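Local coordinates for CELL WALL surface anchor family protein (PDB 2WW8), which serves as the pilus adhesin RrgA of Streptococcus pneumoniae, probably attaching the bacterium to host cells, at residues L794-E803 with N815-G826. Sequence-based numbering, arbitrary orientation.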
loop_
_atom_site.group_PDB
_atom_site.type_symbol
_atom_site.label_atom_id
_atom_site.label_comp_id
_atom_site.label_asym_id
_atom_site.label_seq_id
_atom_site.Cartn_x
_atom_site.Cartn_y
_atom_site.Cartn_z
ATOM N N LEU A 794 -51.675 31.408 -45.300
ATOM C CA LEU A 794 -50.994 32.125 -46.370
ATOM C C LEU A 794 -49.478 32.168 -46.170
ATOM O O LEU A 794 -49.017 32.594 -45.115
ATOM C CB LEU A 794 -51.540 33.548 -46.479
ATOM C CG LEU A 794 -53.004 33.829 -46.842
ATOM C CD1 LEU A 794 -53.129 35.344 -46.907
ATOM C CD2 LEU A 794 -53.452 33.182 -48.170
ATOM N N SER A 795 -48.732 31.749 -47.192
ATOM C CA SER A 795 -47.264 31.812 -47.218
ATOM C C SER A 795 -46.747 33.246 -47.279
ATOM O O SER A 795 -47.474 34.176 -47.672
ATOM C CB SER A 795 -46.713 31.106 -48.457
ATOM O OG SER A 795 -47.537 30.002 -48.791
ATOM N N ASP A 796 -45.470 33.410 -46.936
ATOM C CA ASP A 796 -44.840 34.724 -47.054
ATOM C C ASP A 796 -44.795 35.261 -48.486
ATOM O O ASP A 796 -44.702 34.479 -49.439
ATOM C CB ASP A 796 -43.455 34.707 -46.413
ATOM C CG ASP A 796 -43.523 34.826 -44.899
ATOM O OD1 ASP A 796 -44.587 34.514 -44.304
ATOM O OD2 ASP A 796 -42.494 35.250 -44.322
ATOM N N GLY A 797 -44.890 36.584 -48.630
ATOM C CA GLY A 797 -44.735 37.232 -49.933
ATOM C C GLY A 797 -45.775 38.313 -50.174
ATOM O O GLY A 797 -46.472 38.720 -49.242
ATOM N N LYS A 798 -45.848 38.766 -51.424
ATOM C CA LYS A 798 -46.752 39.833 -51.847
ATOM C C LYS A 798 -48.056 39.315 -52.481
ATOM O O LYS A 798 -48.037 38.358 -53.268
ATOM C CB LYS A 798 -46.018 40.784 -52.789
ATOM C CG LYS A 798 -44.707 41.362 -52.274
ATOM C CD LYS A 798 -44.393 42.643 -53.032
ATOM C CE LYS A 798 -42.913 42.980 -53.027
ATOM N NZ LYS A 798 -42.571 43.459 -51.669
ATOM N N TYR A 799 -49.175 39.950 -52.110
ATOM C CA TYR A 799 -50.535 39.575 -52.503
ATOM C C TYR A 799 -51.299 40.786 -53.032
ATOM O O TYR A 799 -51.052 41.934 -52.607
ATOM C CB TYR A 799 -51.337 38.981 -51.341
ATOM C CG TYR A 799 -50.829 37.631 -50.867
ATOM C CD1 TYR A 799 -49.717 37.556 -50.042
ATOM C CD2 TYR A 799 -51.452 36.431 -51.249
ATOM C CE1 TYR A 799 -49.225 36.322 -49.609
ATOM C CE2 TYR A 799 -50.974 35.197 -50.816
ATOM C CZ TYR A 799 -49.859 35.154 -49.986
ATOM O OH TYR A 799 -49.328 33.969 -49.510
ATOM N N ARG A 800 -52.218 40.490 -53.957
ATOM C CA ARG A 800 -53.133 41.459 -54.582
ATOM C C ARG A 800 -54.520 40.827 -54.660
ATOM O O ARG A 800 -54.674 39.782 -55.307
ATOM C CB ARG A 800 -52.697 41.844 -56.005
ATOM C CG ARG A 800 -51.547 42.827 -56.070
ATOM C CD ARG A 800 -51.077 43.067 -57.504
ATOM N NE ARG A 800 -49.949 44.001 -57.519
ATOM C CZ ARG A 800 -49.326 44.450 -58.612
ATOM N NH1 ARG A 800 -49.711 44.088 -59.832
ATOM N NH2 ARG A 800 -48.295 45.283 -58.498
ATOM N N LEU A 801 -55.493 41.445 -53.991
ATOM C CA LEU A 801 -56.871 40.951 -54.023
ATOM C C LEU A 801 -57.623 41.676 -55.159
ATOM O O LEU A 801 -57.585 42.912 -55.258
ATOM C CB LEU A 801 -57.557 41.112 -52.661
ATOM C CG LEU A 801 -59.063 40.825 -52.658
ATOM C CD1 LEU A 801 -59.442 39.352 -52.651
ATOM C CD2 LEU A 801 -59.620 41.482 -51.433
ATOM N N PHE A 802 -58.252 40.908 -56.046
ATOM C CA PHE A 802 -58.967 41.482 -57.185
ATOM C C PHE A 802 -60.441 41.236 -56.962
ATOM O O PHE A 802 -60.824 40.134 -56.532
ATOM C CB PHE A 802 -58.580 40.828 -58.528
ATOM C CG PHE A 802 -57.261 41.278 -59.091
ATOM C CD1 PHE A 802 -56.053 40.917 -58.476
ATOM C CD2 PHE A 802 -57.210 42.040 -60.247
ATOM C CE1 PHE A 802 -54.793 41.328 -58.997
ATOM C CE2 PHE A 802 -55.954 42.459 -60.797
ATOM C CZ PHE A 802 -54.735 42.113 -60.165
ATOM N N GLU A 803 -61.241 42.261 -57.281
ATOM C CA GLU A 803 -62.691 42.073 -57.403
ATOM C C GLU A 803 -63.059 41.562 -58.790
ATOM O O GLU A 803 -62.879 42.267 -59.790
ATOM C CB GLU A 803 -63.457 43.371 -57.105
ATOM C CG GLU A 803 -64.972 43.291 -57.271
ATOM C CD GLU A 803 -65.708 44.271 -56.376
ATOM O OE1 GLU A 803 -65.055 45.057 -55.643
ATOM O OE2 GLU A 803 -66.955 44.245 -56.403
ATOM N N ASN A 815 -63.023 42.620 -62.771
ATOM C CA ASN A 815 -61.595 42.257 -62.624
ATOM C C ASN A 815 -60.687 43.443 -62.345
ATOM O O ASN A 815 -59.879 43.805 -63.198
ATOM C CB ASN A 815 -61.069 41.503 -63.852
ATOM C CG ASN A 815 -61.923 40.308 -64.179
ATOM O OD1 ASN A 815 -62.090 39.397 -63.363
ATOM N ND2 ASN A 815 -62.520 40.331 -65.363
ATOM N N LYS A 816 -60.863 44.075 -61.186
ATOM C CA LYS A 816 -60.071 45.254 -60.836
ATOM C C LYS A 816 -59.202 44.953 -59.590
ATOM O O LYS A 816 -59.701 44.327 -58.659
ATOM C CB LYS A 816 -60.974 46.492 -60.601
ATOM C CG LYS A 816 -61.777 47.051 -61.808
ATOM C CD LYS A 816 -60.889 47.575 -62.958
ATOM C CE LYS A 816 -61.741 47.897 -64.209
ATOM N NZ LYS A 816 -61.052 47.406 -65.424
ATOM N N PRO A 817 -57.927 45.415 -59.547
ATOM C CA PRO A 817 -57.141 45.314 -58.313
ATOM C C PRO A 817 -57.772 46.169 -57.189
ATOM O O PRO A 817 -58.173 47.307 -57.430
ATOM C CB PRO A 817 -55.781 45.920 -58.704
ATOM C CG PRO A 817 -56.077 46.857 -59.851
ATOM C CD PRO A 817 -57.293 46.290 -60.561
ATOM N N ILE A 818 -57.891 45.627 -55.985
ATOM C CA ILE A 818 -58.467 46.378 -54.859
ATOM C C ILE A 818 -57.445 46.664 -53.743
ATOM O O ILE A 818 -57.175 47.827 -53.415
ATOM C CB ILE A 818 -59.715 45.682 -54.267
ATOM C CG1 ILE A 818 -60.685 45.282 -55.386
ATOM C CG2 ILE A 818 -60.420 46.593 -53.222
ATOM C CD1 ILE A 818 -61.228 46.497 -56.126
ATOM N N VAL A 819 -56.853 45.601 -53.198
ATOM C CA VAL A 819 -55.966 45.739 -52.049
ATOM C C VAL A 819 -54.657 44.997 -52.302
ATOM O O VAL A 819 -54.654 43.898 -52.888
ATOM C CB VAL A 819 -56.549 45.102 -50.758
ATOM C CG1 VAL A 819 -55.666 45.464 -49.543
ATOM C CG2 VAL A 819 -57.982 45.534 -50.496
ATOM N N ALA A 820 -53.573 45.624 -51.841
ATOM C CA ALA A 820 -52.246 45.006 -51.764
ATOM C C ALA A 820 -51.867 44.812 -50.305
ATOM O O ALA A 820 -52.211 45.630 -49.440
ATOM C CB ALA A 820 -51.181 45.866 -52.442
ATOM N N PHE A 821 -51.151 43.725 -50.038
ATOM C CA PHE A 821 -50.566 43.560 -48.698
ATOM C C PHE A 821 -49.450 42.530 -48.805
ATOM O O PHE A 821 -49.324 41.891 -49.849
ATOM C CB PHE A 821 -51.606 43.119 -47.660
ATOM C CG PHE A 821 -52.277 41.796 -47.972
ATOM C CD1 PHE A 821 -53.483 41.757 -48.668
ATOM C CD2 PHE A 821 -51.702 40.582 -47.583
ATOM C CE1 PHE A 821 -54.108 40.531 -48.954
ATOM C CE2 PHE A 821 -52.310 39.366 -47.857
ATOM C CZ PHE A 821 -53.518 39.332 -48.532
ATOM N N GLN A 822 -48.675 42.389 -47.729
ATOM C CA GLN A 822 -47.589 41.429 -47.600
ATOM C C GLN A 822 -47.768 40.559 -46.359
ATOM O O GLN A 822 -48.265 41.014 -45.323
ATOM C CB GLN A 822 -46.275 42.188 -47.426
ATOM C CG GLN A 822 -45.491 42.360 -48.688
ATOM C CD GLN A 822 -44.017 42.580 -48.381
ATOM O OE1 GLN A 822 -43.180 41.693 -48.563
ATOM N NE2 GLN A 822 -43.702 43.769 -47.889
ATOM N N ILE A 823 -47.352 39.299 -46.458
ATOM C CA ILE A 823 -47.228 38.428 -45.288
ATOM C C ILE A 823 -45.708 38.254 -45.066
ATOM O O ILE A 823 -44.973 37.833 -45.975
ATOM C CB ILE A 823 -47.984 37.055 -45.459
ATOM C CG1 ILE A 823 -49.475 37.186 -45.833
ATOM C CG2 ILE A 823 -47.854 36.200 -44.204
ATOM C CD1 ILE A 823 -50.397 37.757 -44.765
ATOM N N VAL A 824 -45.235 38.628 -43.879
ATOM C CA VAL A 824 -43.825 38.501 -43.495
ATOM C C VAL A 824 -43.758 37.886 -42.103
ATOM O O VAL A 824 -44.389 38.397 -41.162
ATOM C CB VAL A 824 -43.066 39.851 -43.502
ATOM C CG1 VAL A 824 -43.120 40.530 -42.129
ATOM C CG2 VAL A 824 -41.598 39.653 -43.857
ATOM N N ASN A 825 -42.992 36.797 -41.989
ATOM C CA ASN A 825 -42.924 35.997 -40.764
ATOM C C ASN A 825 -44.329 35.645 -40.280
ATOM O O ASN A 825 -44.634 35.787 -39.097
ATOM C CB ASN A 825 -42.142 36.756 -39.697
ATOM C CG ASN A 825 -40.727 37.102 -40.149
ATOM O OD1 ASN A 825 -40.041 36.310 -40.802
ATOM N ND2 ASN A 825 -40.279 38.299 -39.793
ATOM N N GLY A 826 -45.173 35.231 -41.232
ATOM C CA GLY A 826 -46.595 34.922 -41.027
ATOM C C GLY A 826 -47.504 36.040 -40.535
ATOM O O GLY A 826 -48.605 35.784 -40.055
#
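The antiparallel hairpin of strands 797-805 and 816-824 brings Tyr-799 and Phe-821 together as a hydrogen-bonded pair, their side chains on the buried face that Leu-801, Val-819 and Ile-823 also line. CB of Tyr-799 sits over the face of the Phe-821 ring, 3.8 Å from its centroid, a CH-pi contact. The ring planes lie only 7° apart but are slid past one another and barely overlap. Phe-821 has CG between its backbone N and carbonyl carbon (chi1 60°), which swings the ring in under Tyr-799. The phenol packs CE1 on Ile-823 CG1 while its OH bonds to Ser-795 O at 2.6 Å. In this prealbumin-like domain, strand 736-744 packs on this face, Ile-738 against Phe-821 and Phe-740 against Leu-801 and Val-819. A classic beta bulge sets Ile-818 and Val-819 both opposite Leu-801, whose O accepts Ile-818 N at 2.8 Å and, weakly, Val-819 N. Beyond it, on the other face, Phe-802 lays its ring over Pro-817 CA; proline suits this non-hydrogen-bonded position, where no N-H is needed toward the paired strand. At the far end the Asp-796 carboxylate, suited to two donors, takes Asn-825 N on OD2 (2.8 Å) and Gly-826 N on OD1.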